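Local coordinates for coenzyme Q-binding protein COQ10 START domain-containing protein (Thermus thermophilus, PDB 2D4R) that is of unknown function but, as a putative member of the START lipid-transfer superfamily, probably binds a lipid or similar hydrophobic ligand, at residues N75-P80 against D85-T90; E38-A41 against T47-R50; L106-T111 against L118-V123. All blocks are in the same frame, centred on the assembly; numbering follows the deposited sequence.

Contact 1: residues N75-P80 against D85-T90; sequences NRFFSP and DRYEGT
Arg76, Phe77 and Phe78 pair in antiparallel register with Thr90, Gly89 and Glu88, the strand axes 75-79 and 86-90 running 179° apart at 4.6 Å. Phe77 and Gly89 form the hydrogen-bonded pair: Phe77 N to Gly89 O and Gly89 N to Phe77 O are each 3.1 Å. Further along, the bond from Ser79 N to Tyr87 O is weak, and a water supplements it, donating to Ser79 O and accepting from Tyr87 N. With CG set between its own backbone N and carbonyl carbon (chi1 66°), the Phe77 ring folds back across the sheet and puts one face on the Gly89 backbone. Gly89 N lies 3.5 Å above the plane of the Phe77 ring, over its centre, an arrangement consistent with aromatic rescue of a cross-strand glycine. Phe77 CE2 also reaches Tyr87 CE2 at 3.6 Å, the two ring planes inclined by 57°. On the other face of the sheet, Phe78 runs alongside Glu88, whose OE2 lies at the ring edge, 3.9 Å from Phe78 CD1, while the bridging water sits over a ring face. Arg76 and Thr90 also point the same way, the methyl CG2 of Thr90 lying 3.3 Å from Arg76 NH2. The hairpin is flanked by strand 58-69, where Leu63 O accepts from Ser79 OG and Trp62 meets Tyr87, and by strand 100-109, where Leu106 packs on both Phe77 and Tyr87.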
loop_
_atom_site.group_PDB
_atom_site.type_symbol
_atom_site.label_atom_id
_atom_site.label_comp_id
_atom_site.label_asym_id
_atom_site.label_seq_id
_atom_site.Cartn_x
_atom_site.Cartn_y
_atom_site.Cartn_z
ATOM N N ASN A 75 -3.983 3.064 9.453
ATOM C CA ASN A 75 -4.726 1.954 8.892
ATOM C C ASN A 75 -3.964 0.656 9.153
ATOM O O ASN A 75 -2.751 0.670 9.327
ATOM C CB ASN A 75 -4.903 2.183 7.397
ATOM C CG ASN A 75 -4.882 0.902 6.604
ATOM O OD1 ASN A 75 -3.854 0.520 6.047
ATOM N ND2 ASN A 75 -6.022 0.226 6.543
ATOM N N ARG A 76 -4.684 -0.455 9.214
ATOM C CA ARG A 76 -4.070 -1.777 9.242
ATOM C C ARG A 76 -4.667 -2.615 8.114
ATOM O O ARG A 76 -5.865 -2.534 7.852
ATOM C CB ARG A 76 -4.344 -2.473 10.577
ATOM C CG ARG A 76 -3.238 -2.364 11.585
ATOM C CD ARG A 76 -3.721 -2.761 12.974
ATOM N NE ARG A 76 -3.006 -2.011 14.001
ATOM C CZ ARG A 76 -1.692 -2.073 14.187
ATOM N NH1 ARG A 76 -1.120 -1.356 15.140
ATOM N NH2 ARG A 76 -0.947 -2.857 13.420
ATOM N N PHE A 77 -3.839 -3.417 7.450
ATOM C CA PHE A 77 -4.328 -4.253 6.360
ATOM C C PHE A 77 -3.756 -5.659 6.404
ATOM O O PHE A 77 -2.680 -5.884 6.951
ATOM C CB PHE A 77 -4.030 -3.589 4.999
ATOM C CG PHE A 77 -2.568 -3.476 4.675
ATOM C CD1 PHE A 77 -1.810 -2.419 5.173
ATOM C CD2 PHE A 77 -1.945 -4.427 3.881
ATOM C CE1 PHE A 77 -0.454 -2.310 4.891
ATOM C CE2 PHE A 77 -0.585 -4.327 3.591
ATOM C CZ PHE A 77 0.160 -3.261 4.102
ATOM N N PHE A 78 -4.486 -6.606 5.829
ATOM C CA PHE A 78 -4.095 -8.008 5.871
ATOM C C PHE A 78 -4.758 -8.679 4.671
ATOM O O PHE A 78 -5.889 -8.348 4.337
ATOM C CB PHE A 78 -4.575 -8.616 7.210
ATOM C CG PHE A 78 -4.324 -10.110 7.369
ATOM C CD1 PHE A 78 -3.258 -10.574 8.142
ATOM C CD2 PHE A 78 -5.178 -11.047 6.786
ATOM C CE1 PHE A 78 -3.047 -11.947 8.332
ATOM C CE2 PHE A 78 -4.972 -12.426 6.975
ATOM C CZ PHE A 78 -3.907 -12.871 7.748
ATOM N N SER A 79 -4.052 -9.595 4.011
ATOM C CA SER A 79 -4.643 -10.365 2.916
ATOM C C SER A 79 -5.070 -11.738 3.402
ATOM O O SER A 79 -4.240 -12.533 3.840
ATOM C CB SER A 79 -3.647 -10.551 1.773
ATOM O OG SER A 79 -4.265 -11.282 0.735
ATOM N N PRO A 80 -6.375 -12.036 3.324
ATOM C CA PRO A 80 -6.927 -13.324 3.756
ATOM C C PRO A 80 -6.836 -14.370 2.643
ATOM O O PRO A 80 -6.939 -15.577 2.889
ATOM C CB PRO A 80 -8.380 -12.990 4.100
ATOM C CG PRO A 80 -8.584 -11.523 3.695
ATOM C CD PRO A 80 -7.441 -11.165 2.805
ATOM N N ASP A 85 1.127 -15.810 0.873
ATOM C CA ASP A 85 0.742 -16.529 2.077
ATOM C C ASP A 85 0.472 -15.516 3.158
ATOM O O ASP A 85 -0.366 -15.724 4.039
ATOM C CB ASP A 85 1.856 -17.456 2.533
ATOM C CG ASP A 85 2.205 -18.498 1.488
ATOM O OD1 ASP A 85 3.402 -18.827 1.378
ATOM O OD2 ASP A 85 1.290 -18.980 0.780
ATOM N N ARG A 86 1.189 -14.405 3.084
ATOM C CA ARG A 86 1.025 -13.339 4.051
ATOM C C ARG A 86 1.275 -12.001 3.368
ATOM O O ARG A 86 2.250 -11.837 2.628
ATOM C CB ARG A 86 2.004 -13.557 5.203
ATOM C CG ARG A 86 1.903 -12.578 6.346
ATOM C CD ARG A 86 2.929 -12.946 7.412
ATOM N NE ARG A 86 2.700 -12.268 8.680
ATOM C CZ ARG A 86 3.509 -12.351 9.731
ATOM N NH1 ARG A 86 4.614 -13.087 9.672
ATOM N NH2 ARG A 86 3.207 -11.702 10.847
ATOM N N TYR A 87 0.370 -11.056 3.599
ATOM C CA TYR A 87 0.521 -9.711 3.081
ATOM C C TYR A 87 -0.205 -8.733 3.993
ATOM O O TYR A 87 -1.424 -8.586 3.927
ATOM C CB TYR A 87 -0.049 -9.629 1.678
ATOM C CG TYR A 87 0.276 -8.343 0.950
ATOM C CD1 TYR A 87 1.323 -8.288 0.025
ATOM C CD2 TYR A 87 -0.500 -7.205 1.135
ATOM C CE1 TYR A 87 1.572 -7.125 -0.704
ATOM C CE2 TYR A 87 -0.257 -6.034 0.417
ATOM C CZ TYR A 87 0.774 -5.997 -0.500
ATOM O OH TYR A 87 1.001 -4.827 -1.208
ATOM N N GLU A 88 0.557 -8.056 4.841
ATOM C CA GLU A 88 -0.034 -7.268 5.909
ATOM C C GLU A 88 0.895 -6.155 6.386
ATOM O O GLU A 88 2.121 -6.198 6.177
ATOM C CB GLU A 88 -0.382 -8.180 7.091
ATOM C CG GLU A 88 0.836 -8.775 7.784
ATOM C CD GLU A 88 0.471 -9.732 8.902
ATOM O OE1 GLU A 88 0.723 -10.941 8.745
ATOM O OE2 GLU A 88 -0.068 -9.287 9.939
ATOM N N GLY A 89 0.305 -5.163 7.047
ATOM C CA GLY A 89 1.102 -4.054 7.508
ATOM C C GLY A 89 0.275 -2.864 7.937
ATOM O O GLY A 89 -0.897 -2.983 8.277
ATOM N N THR A 90 0.884 -1.696 7.920
ATOM C CA THR A 90 0.193 -0.511 8.379
ATOM C C THR A 90 0.588 0.650 7.493
ATOM O O THR A 90 1.703 0.694 6.994
ATOM C CB THR A 90 0.573 -0.175 9.827
ATOM O OG1 THR A 90 1.966 0.132 9.870
ATOM C CG2 THR A 90 0.274 -1.358 10.759
HETATM O O HOH W 1 -1.841 -11.601 4.993
#

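Contact 2: residues E38-A41 against T47-R50; sequences EVVA and TRSR
Val40 and Ala41 both direct their backbone N-H groups at Arg48 O, from the same face of its carbonyl plane. The Val40 N to Arg48 O bond is the shorter at 2.7 Å, and Ala41 N reaches Arg48 O at 3.2 Å. Arg48 N returns a bond to Ala41 O, so Ala41 is bonded to Arg48 through both its N and its O, whereas Val40 gives its N-H alone. On the Glu38 side of the bulge the pairing is regular: Val39 faces Ser49 in a non-hydrogen-bonded pair, and Glu38 and Arg50 are joined by two nearly straight backbone bonds, Arg50 N to Glu38 O being 2.8 Å.

The side chains pack over the same pairs. CG2 of Val40 lies between its backbone N and carbonyl carbon, which brings Val40 CG2 to 3.1 Å from Arg48 O and 3.5 Å from Arg48 CB. Ala41 CB rests 3.6 Å from Arg48 NH1. The carboxylate of Glu38 runs alongside Arg50, and Glu38 OE1 forms a rather long salt bridge to Arg50 NE at 3.6 Å. OE1 arrives at the guanidinium edge, near its plane, yet the two flat groups are turned 84° apart, so the pairing is not the coplanar two-bonded kind.

In the second shell, Glu65 of strand 58-69 takes the tip of Arg48 in a salt bridge, and Glu66 OE1 is shared by Thr47 OG1 and Ser49 OG. From helix 24-27, Glu25 OE2 accepts from Val39 N.

The backbone evidence defines a classic beta bulge: Val40 and Ala41 face one residue, Arg48, and Val40 has the helix-like psi of -28° common at its first position. It interrupts edge strand 34-43 within the hairpin to 46-55, where the two short segments run at 135°, consistent with the extra twist a bulge brings.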
loop_
_atom_site.group_PDB
_atom_site.type_symbol
_atom_site.label_atom_id
_atom_site.label_comp_id
_atom_site.label_asym_id
_atom_site.label_seq_id
_atom_site.Cartn_x
_atom_site.Cartn_y
_atom_site.Cartn_z
ATOM N N GLU A 38 -9.797 -2.699 -7.065
ATOM C CA GLU A 38 -11.233 -2.519 -6.911
ATOM C C GLU A 38 -11.704 -2.742 -5.472
ATOM O O GLU A 38 -11.460 -3.791 -4.875
ATOM C CB GLU A 38 -11.993 -3.450 -7.875
ATOM C CG GLU A 38 -11.229 -4.706 -8.306
ATOM C CD GLU A 38 -11.854 -5.421 -9.512
ATOM O OE1 GLU A 38 -11.585 -6.631 -9.693
ATOM O OE2 GLU A 38 -12.605 -4.779 -10.284
ATOM N N VAL A 39 -12.379 -1.741 -4.915
ATOM C CA VAL A 39 -12.992 -1.884 -3.598
ATOM C C VAL A 39 -14.218 -2.787 -3.713
ATOM O O VAL A 39 -15.201 -2.425 -4.361
ATOM C CB VAL A 39 -13.428 -0.518 -3.012
ATOM C CG1 VAL A 39 -14.277 -0.746 -1.753
ATOM C CG2 VAL A 39 -12.205 0.330 -2.676
ATOM N N VAL A 40 -14.159 -3.965 -3.092
ATOM C CA VAL A 40 -15.248 -4.924 -3.213
ATOM C C VAL A 40 -16.291 -4.797 -2.097
ATOM O O VAL A 40 -17.456 -5.139 -2.296
ATOM C CB VAL A 40 -14.739 -6.386 -3.228
ATOM C CG1 VAL A 40 -13.927 -6.643 -4.468
ATOM C CG2 VAL A 40 -13.932 -6.678 -1.986
ATOM N N ALA A 41 -15.875 -4.323 -0.924
ATOM C CA ALA A 41 -16.782 -4.172 0.215
ATOM C C ALA A 41 -16.393 -2.976 1.080
ATOM O O ALA A 41 -15.213 -2.722 1.302
ATOM C CB ALA A 41 -16.786 -5.456 1.065
ATOM N N THR A 47 -12.618 -1.670 4.702
ATOM C CA THR A 47 -13.007 -2.056 3.356
ATOM C C THR A 47 -12.351 -3.369 3.017
ATOM O O THR A 47 -11.477 -3.844 3.745
ATOM C CB THR A 47 -12.573 -1.028 2.282
ATOM O OG1 THR A 47 -11.168 -0.785 2.390
ATOM C CG2 THR A 47 -13.345 0.278 2.429
ATOM N N ARG A 48 -12.795 -3.958 1.909
ATOM C CA ARG A 48 -12.110 -5.080 1.290
ATOM C C ARG A 48 -11.844 -4.702 -0.162
ATOM O O ARG A 48 -12.703 -4.119 -0.831
ATOM C CB ARG A 48 -12.964 -6.362 1.369
ATOM C CG ARG A 48 -12.194 -7.619 0.935
ATOM C CD ARG A 48 -13.024 -8.918 1.019
ATOM N NE ARG A 48 -13.282 -9.299 2.403
ATOM C CZ ARG A 48 -14.432 -9.076 3.030
ATOM N NH1 ARG A 48 -15.428 -8.486 2.385
ATOM N NH2 ARG A 48 -14.575 -9.411 4.306
ATOM N N SER A 49 -10.652 -5.018 -0.652
ATOM C CA SER A 49 -10.276 -4.605 -1.993
ATOM C C SER A 49 -9.503 -5.699 -2.727
ATOM O O SER A 49 -8.810 -6.508 -2.105
ATOM C CB SER A 49 -9.434 -3.336 -1.920
ATOM O OG SER A 49 -8.257 -3.563 -1.171
ATOM N N ARG A 50 -9.632 -5.714 -4.050
ATOM C CA ARG A 50 -8.961 -6.705 -4.889
ATOM C C ARG A 50 -7.832 -6.033 -5.672
ATOM O O ARG A 50 -8.070 -5.150 -6.483
ATOM C CB ARG A 50 -9.967 -7.345 -5.862
ATOM C CG ARG A 50 -9.356 -8.355 -6.850
ATOM C CD ARG A 50 -10.407 -8.952 -7.799
ATOM N NE ARG A 50 -11.708 -9.187 -7.161
ATOM C CZ ARG A 50 -12.067 -10.322 -6.559
ATOM N NH1 ARG A 50 -11.225 -11.346 -6.503
ATOM N NH2 ARG A 50 -13.272 -10.433 -6.009
#

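Contact 3: residues L106-T111 against L118-V123; sequences LTYELT and LLRKLV
Tyr108 spans from the sheet to the start of the C-terminal helix, where its ring meets Arg120 and Val123. Its CB bond leaves strand 106-109 toward the helix, and CG sits between the backbone N and carbonyl carbon (chi1 67°), which carries the ring toward the first turn of the helix. Pro2, Val4 and Met127 also touch this side chain. Contact with 118-123 begins at the far end of the ring. Tyr108 CE1 lies 3.5 Å from Val123 CG1, an apolar contact in which the methyl comes in obliquely. Tyr108 CE1 is also 3.6 Å from Arg120 NH1, which approaches at the ring edge, near the ring plane. NH1 and CG1 sit too close to each other in the model, however, so the details of how they meet the ring are uncertain.

As modelled, the guanidinium stands 86° from the ring and meets its edge, which does not suggest a cation-pi stack. Such a sheet-to-helix meeting belongs to the helix-grip fold of the Bet v 1-like proteins, in which a long C-terminal helix, here 120-144, packs against a curved antiparallel sheet. Leu119 is its N-cap residue, and Val123 N bonds to Leu119 O at 3.0 Å in the first turn.

Further out, Tyr108 CZ lies 4.0 Å from Val123 CG1. At the tip, Tyr108 OH comes to 3.7 Å from Val123 CG1 and has a weak hydrogen bond to Gln124 OE1, one residue further along the helix. Arg120 reaches the ring through bends at chi2 and chi3, sliding past Tyr108 in the opposite direction and also touching Pro2.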
loop_
_atom_site.group_PDB
_atom_site.type_symbol
_atom_site.label_atom_id
_atom_site.label_comp_id
_atom_site.label_asym_id
_atom_site.label_seq_id
_atom_site.Cartn_x
_atom_site.Cartn_y
_atom_site.Cartn_z
ATOM N N LEU A 106 5.277 -3.262 5.562
ATOM C CA LEU A 106 4.699 -4.422 4.884
ATOM C C LEU A 106 5.426 -5.730 5.215
ATOM O O LEU A 106 6.589 -5.923 4.861
ATOM C CB LEU A 106 4.720 -4.192 3.371
ATOM C CG LEU A 106 4.266 -5.339 2.465
ATOM C CD1 LEU A 106 2.861 -5.800 2.824
ATOM C CD2 LEU A 106 4.326 -4.873 1.033
ATOM N N THR A 107 4.728 -6.627 5.900
ATOM C CA THR A 107 5.215 -7.982 6.104
ATOM C C THR A 107 4.553 -8.883 5.083
ATOM O O THR A 107 3.333 -8.912 4.965
ATOM C CB THR A 107 4.864 -8.487 7.516
ATOM O OG1 THR A 107 5.557 -7.695 8.479
ATOM C CG2 THR A 107 5.216 -9.976 7.676
ATOM N N TYR A 108 5.355 -9.615 4.333
ATOM C CA TYR A 108 4.826 -10.479 3.288
ATOM C C TYR A 108 5.517 -11.837 3.336
ATOM O O TYR A 108 6.654 -11.959 3.812
ATOM C CB TYR A 108 5.060 -9.850 1.916
ATOM C CG TYR A 108 6.534 -9.797 1.559
ATOM C CD1 TYR A 108 7.125 -10.806 0.793
ATOM C CD2 TYR A 108 7.352 -8.782 2.055
ATOM C CE1 TYR A 108 8.500 -10.810 0.536
ATOM C CE2 TYR A 108 8.727 -8.772 1.804
ATOM C CZ TYR A 108 9.292 -9.791 1.048
ATOM O OH TYR A 108 10.638 -9.791 0.815
ATOM N N GLU A 109 4.826 -12.854 2.837
ATOM C CA GLU A 109 5.450 -14.140 2.586
ATOM C C GLU A 109 4.931 -14.697 1.279
ATOM O O GLU A 109 3.725 -14.810 1.071
ATOM C CB GLU A 109 5.172 -15.115 3.732
ATOM C CG GLU A 109 6.020 -14.852 4.978
ATOM C CD GLU A 109 5.573 -15.676 6.177
ATOM O OE1 GLU A 109 5.731 -15.190 7.322
ATOM O OE2 GLU A 109 5.068 -16.808 5.969
ATOM N N LEU A 110 5.865 -15.028 0.393
ATOM C CA LEU A 110 5.554 -15.507 -0.937
ATOM C C LEU A 110 6.265 -16.841 -1.133
ATOM O O LEU A 110 7.484 -16.860 -1.267
ATOM C CB LEU A 110 6.084 -14.507 -1.952
ATOM C CG LEU A 110 5.177 -13.868 -2.993
ATOM C CD1 LEU A 110 6.067 -13.351 -4.103
ATOM C CD2 LEU A 110 4.177 -14.862 -3.544
ATOM N N THR A 111 5.535 -17.951 -1.153
ATOM C CA THR A 111 6.180 -19.230 -1.427
ATOM C C THR A 111 6.401 -19.448 -2.918
ATOM O O THR A 111 5.463 -19.403 -3.716
ATOM C CB THR A 111 5.388 -20.451 -0.869
ATOM O OG1 THR A 111 4.022 -20.387 -1.277
ATOM C CG2 THR A 111 5.482 -20.508 0.631
ATOM N N LEU A 118 16.913 -18.752 -3.006
ATOM C CA LEU A 118 17.914 -18.238 -3.915
ATOM C C LEU A 118 17.611 -16.816 -4.376
ATOM O O LEU A 118 18.529 -16.035 -4.628
ATOM C CB LEU A 118 18.009 -19.168 -5.118
ATOM C CG LEU A 118 18.680 -20.511 -4.825
ATOM C CD1 LEU A 118 18.651 -21.388 -6.068
ATOM C CD2 LEU A 118 20.119 -20.252 -4.389
ATOM N N LEU A 119 16.327 -16.493 -4.486
ATOM C CA LEU A 119 15.880 -15.193 -4.984
ATOM C C LEU A 119 15.276 -14.352 -3.877
ATOM O O LEU A 119 14.546 -13.402 -4.146
ATOM C CB LEU A 119 14.853 -15.372 -6.114
ATOM C CG LEU A 119 15.423 -16.018 -7.387
ATOM C CD1 LEU A 119 14.319 -16.458 -8.325
ATOM C CD2 LEU A 119 16.358 -15.033 -8.061
ATOM N N ARG A 120 15.589 -14.708 -2.634
ATOM C CA ARG A 120 15.013 -14.062 -1.456
ATOM C C ARG A 120 15.320 -12.574 -1.404
ATOM O O ARG A 120 14.493 -11.778 -0.949
ATOM C CB ARG A 120 15.545 -14.722 -0.185
ATOM C CG ARG A 120 15.062 -14.090 1.096
ATOM C CD ARG A 120 13.625 -14.478 1.377
ATOM N NE ARG A 120 12.699 -13.889 0.412
ATOM C CZ ARG A 120 11.386 -14.102 0.408
ATOM N NH1 ARG A 120 10.622 -13.519 -0.505
ATOM N NH2 ARG A 120 10.836 -14.898 1.312
ATOM N N LYS A 121 16.510 -12.199 -1.859
ATOM C CA LYS A 121 16.923 -10.810 -1.774
ATOM C C LYS A 121 16.327 -9.970 -2.914
ATOM O O LYS A 121 15.937 -8.824 -2.716
ATOM C CB LYS A 121 18.447 -10.717 -1.784
ATOM C CG LYS A 121 18.956 -9.297 -1.718
ATOM C CD LYS A 121 19.933 -9.108 -0.580
ATOM C CE LYS A 121 21.356 -9.451 -0.989
ATOM N NZ LYS A 121 22.218 -9.614 0.228
ATOM N N LEU A 122 16.247 -10.547 -4.102
ATOM C CA LEU A 122 15.594 -9.889 -5.216
ATOM C C LEU A 122 14.117 -9.636 -4.900
ATOM O O LEU A 122 13.623 -8.520 -5.071
ATOM C CB LEU A 122 15.719 -10.748 -6.476
ATOM C CG LEU A 122 15.059 -10.160 -7.730
ATOM C CD1 LEU A 122 15.531 -8.720 -7.961
ATOM C CD2 LEU A 122 15.369 -11.048 -8.924
ATOM N N VAL A 123 13.416 -10.671 -4.443
ATOM C CA VAL A 123 12.039 -10.508 -3.971
ATOM C C VAL A 123 11.941 -9.360 -2.979
ATOM O O VAL A 123 11.033 -8.528 -3.052
ATOM C CB VAL A 123 11.516 -11.782 -3.252
ATOM C CG1 VAL A 123 10.272 -11.451 -2.458
ATOM C CG2 VAL A 123 11.198 -12.867 -4.279
#

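From the N terminus, contact 2 comes first and closes the hairpin of strands 34-43 and 46-55 at one margin of the seven-stranded sheet. Strand 58-69 then leads to contact 1, which closes the central hairpin of 74-82 and 86-95. Contact 3 follows, spanning the loop from strand 100-109 to helix 120-144. The three lie in series, none nested or crossing. Contacts 1 and 3 touch: Glu88 O and Thr107 N, 2.7 Å apart, probably form a hydrogen bond between neighbouring strands. Contacts 2 and 3 are about 25 Å apart between centres. Contact 2 joins strands at one edge, contact 1 those in the middle, and contact 3 brings the sheet to the C-terminal helix.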